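Endo-1,4-beta-xylanase C (Paenibacillus barcinonensis, PDB 4XUR) hydrolyses internal beta-1,4 linkages of xylan, and the part in this structure is its second CBM22 module, a beta-sandwich domain that binds xylan chains. Local coordinates at residues G95-E100 with A111-T116. Sequence-based numbering, arbitrary orientation.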
ATOM      1  N   GLY A  95      -0.400  -5.602   3.050  1.00  9.63           N
ATOM      2  CA  GLY A  95      -0.058  -4.195   3.407  1.00  9.84           C
ATOM      3  C   GLY A  95       1.313  -4.197   4.075  1.00  9.35           C
ATOM      4  O   GLY A  95       1.574  -5.010   4.964  1.00 10.33           O
ATOM      5  N   SER A  96       2.186  -3.277   3.641  1.00  8.20           N
ATOM      6  CA  SER A  96       3.569  -3.198   4.133  1.00  8.00           C
ATOM      7  C   SER A  96       4.017  -1.779   4.449  1.00  7.65           C
ATOM      8  O   SER A  96       3.402  -0.790   4.024  1.00  7.10           O
ATOM      9  CB  SER A  96       4.500  -3.827   3.132  1.00  7.48           C
ATOM     10  OG  SER A  96       4.207  -5.175   2.903  1.00  8.46           O
ATOM     11  N   LEU A  97       5.108  -1.688   5.208  1.00  7.05           N
ATOM     12  CA  LEU A  97       5.728  -0.470   5.556  1.00  7.34           C
ATOM     13  C   LEU A  97       7.105  -0.449   4.977  1.00  7.22           C
ATOM     14  O   LEU A  97       7.848  -1.400   5.189  1.00  7.06           O
ATOM     15  CB  LEU A  97       5.805  -0.260   7.080  1.00  7.88           C
ATOM     16  CG  LEU A  97       4.505  -0.350   7.868  1.00  7.90           C
ATOM     17  CD1 LEU A  97       4.866  -0.200   9.332  1.00  8.62           C
ATOM     18  CD2 LEU A  97       3.495   0.674   7.405  1.00  8.17           C
ATOM     19  N   GLU A  98       7.493   0.684   4.381  1.00  6.91           N
ATOM     20  CA  GLU A  98       8.932   0.946   4.042  1.00  7.03           C
ATOM     21  C   GLU A  98       9.486   1.959   4.985  1.00  7.84           C
ATOM     22  O   GLU A  98       8.889   3.034   5.131  1.00  7.72           O
ATOM     23  CB  GLU A  98       9.025   1.467   2.590  1.00  7.22           C
ATOM     24  CG  GLU A  98      10.411   1.963   2.227  1.00  7.61           C
ATOM     25  CD  GLU A  98      10.442   2.400   0.732  1.00  8.09           C
ATOM     26  OE1 GLU A  98      10.174   1.567  -0.133  1.00  9.73           O
ATOM     27  OE2 GLU A  98      10.621   3.609   0.486  1.00  8.91           O
ATOM     28  N   LYS A  99      10.591   1.634   5.679  1.00  7.40           N
ATOM     29  CA  LYS A  99      11.172   2.521   6.707  1.00  7.59           C
ATOM     30  C   LYS A  99      12.590   2.980   6.360  1.00  7.98           C
ATOM     31  O   LYS A  99      13.403   2.186   5.926  1.00  8.42           O
ATOM     32  CB  LYS A  99      11.161   1.831   8.060  1.00  8.15           C
ATOM     33  CG  LYS A  99       9.798   1.737   8.673  1.00  9.42           C
ATOM     34  CD  LYS A  99       9.907   1.042  10.041  1.00 10.44           C
ATOM     35  CE  LYS A  99       9.374  -0.333  10.013  1.00 10.58           C
ATOM     36  NZ  LYS A  99       9.278  -0.860  11.371  1.00 10.76           N
ATOM     37  N   GLU A 100      12.825   4.267   6.550  1.00  8.95           N
ATOM     38  CA  GLU A 100      14.112   4.932   6.325  1.00  8.92           C
ATOM     39  C   GLU A 100      14.571   5.496   7.693  1.00  9.05           C
ATOM     40  O   GLU A 100      13.768   6.096   8.436  1.00  8.22           O
ATOM     41  CB  GLU A 100      13.971   6.090   5.327  1.00 10.30           C
ATOM     42  CG  GLU A 100      15.249   6.882   5.102  1.00 10.93           C
ATOM     43  CD  GLU A 100      14.995   8.164   4.368  1.00 10.27           C
ATOM     44  OE1 GLU A 100      14.878   8.139   3.170  1.00 11.81           O
ATOM     45  OE2 GLU A 100      14.896   9.240   5.021  1.00 13.42           O
ATOM     46  N   ALA A 111       8.542  -4.199   6.218  1.00 10.19           N
ATOM     47  CA  ALA A 111       7.759  -5.086   7.109  1.00 11.52           C
ATOM     48  C   ALA A 111       6.337  -5.155   6.627  1.00 12.68           C
ATOM     49  O   ALA A 111       5.740  -4.144   6.326  1.00 13.31           O
ATOM     50  CB  ALA A 111       7.767  -4.532   8.465  1.00 11.47           C
ATOM     51  N   MET A 112       5.795  -6.386   6.558  1.00 14.08           N
ATOM     52  CA  MET A 112       4.366  -6.601   6.365  1.00 14.39           C
ATOM     53  C   MET A 112       3.622  -6.435   7.681  1.00 14.17           C
ATOM     54  O   MET A 112       3.934  -7.124   8.650  1.00 14.92           O
ATOM     55  CB  MET A 112       4.112  -8.023   5.835  1.00 17.73           C
ATOM     56  CG  MET A 112       2.738  -8.246   5.239  1.00 19.75           C
ATOM     57  SD  MET A 112       2.308 -10.003   5.252  1.00 26.25           S
ATOM     58  CE  MET A 112       3.729 -10.682   4.448  1.00 25.46           C
ATOM     59  N   PHE A 113       2.614  -5.592   7.685  1.00 12.66           N
ATOM     60  CA  PHE A 113       1.743  -5.421   8.787  1.00 13.05           C
ATOM     61  C   PHE A 113       0.398  -6.148   8.653  1.00 13.35           C
ATOM     62  O   PHE A 113      -0.300  -6.386   9.706  1.00 12.72           O
ATOM     63  CB  PHE A 113       1.532  -3.907   9.097  1.00 12.26           C
ATOM     64  CG  PHE A 113       0.743  -3.156   8.046  1.00 12.08           C
ATOM     65  CD1 PHE A 113      -0.651  -3.202   8.013  1.00 11.29           C
ATOM     66  CD2 PHE A 113       1.405  -2.388   7.112  1.00 10.98           C
ATOM     67  CE1 PHE A 113      -1.354  -2.476   7.047  1.00 12.04           C
ATOM     68  CE2 PHE A 113       0.704  -1.651   6.159  1.00 11.22           C
ATOM     69  CZ  PHE A 113      -0.667  -1.674   6.147  1.00 11.80           C
ATOM     70  N   ALA A 114       0.009  -6.542   7.461  1.00 12.79           N
ATOM     71  CA  ALA A 114      -1.206  -7.285   7.284  1.00 13.12           C
ATOM     72  C   ALA A 114      -1.292  -7.911   5.882  1.00 15.34           C
ATOM     73  O   ALA A 114      -0.622  -7.464   4.959  1.00 14.02           O
ATOM     74  CB  ALA A 114      -2.422  -6.391   7.512  1.00 13.52           C
ATOM     75  N   SER A 115      -2.156  -8.928   5.780  1.00 16.99           N
ATOM     76  CA  SER A 115      -2.331  -9.758   4.593  1.00 19.14           C
ATOM     77  C   SER A 115      -3.717 -10.336   4.592  1.00 21.61           C
ATOM     78  O   SER A 115      -4.167 -10.774   5.649  1.00 22.02           O
ATOM     79  CB  SER A 115      -1.352 -10.906   4.639  1.00 20.27           C
ATOM     80  OG  SER A 115      -1.554 -11.826   3.553  1.00 25.09           O
ATOM     81  N   THR A 116      -4.408 -10.340   3.429  1.00 21.21           N
ATOM     82  CA  THR A 116      -5.684 -11.018   3.269  1.00 22.52           C
ATOM     83  C   THR A 116      -5.724 -11.680   1.883  1.00 20.84           C
ATOM     84  O   THR A 116      -5.012 -11.251   0.968  1.00 19.22           O
ATOM     85  CB  THR A 116      -6.909 -10.102   3.435  1.00 22.10           C
ATOM     86  OG1 THR A 116      -7.067  -9.262   2.283  1.00 23.84           O
ATOM     87  CG2 THR A 116      -6.814  -9.212   4.627  1.00 24.39           C
TER
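Gly95 faces both Phe113 and Ala114, the pattern of a classic beta bulge between antiparallel strands 90-101 and 109-119. Three bonds define it: Gly95 N gives its hydrogen to Ala114 O at 2.7 Å, while Gly95 O receives Phe113 N at 3.0 Å and, more weakly, Ala114 N at 3.3 Å. Phe113 takes the near-helical backbone of such a bulge (psi -18°). With its CG set between backbone N and carbonyl carbon (chi1 69°), the ring lies across the glycine, and Gly95 CA makes a CH-pi contact 4.1 Å from the Phe113 ring centroid, 26° off the normal.

Ser96 pairs with Met112 at a non-hydrogen-bonded position. Its OG passes 3.7 Å from Met112 CA and is hydrogen-bonded to Glu147 OE2, of a residue in the sugar pocket; a xylose unit of the bound xylotetraose lies about 5 Å from the Ser96 side chain. Leu97 and Ala111 form the hydrogen-bonded pair that follows: Leu97 N reaches Ala111 O at 2.8 Å, and Ala111 N returns a bond to Leu97 O. On the face opposite Ser96, Leu97 CD2 meets Phe113 CD2 at 3.7 Å, the two side chains crossing at about a right angle.

Phe113 also touches Ala128 and Ile130 of strand 124-131, in the other sheet. Replacing Phe113 by an alanine would probably leave Gly95 and Leu97 without their apolar cover and open a gap between the sheets. The chemistry thus divides by face: apolar packing behind the bulge, and a serine hydroxyl tied to a sugar-binding glutamate on the xylan side.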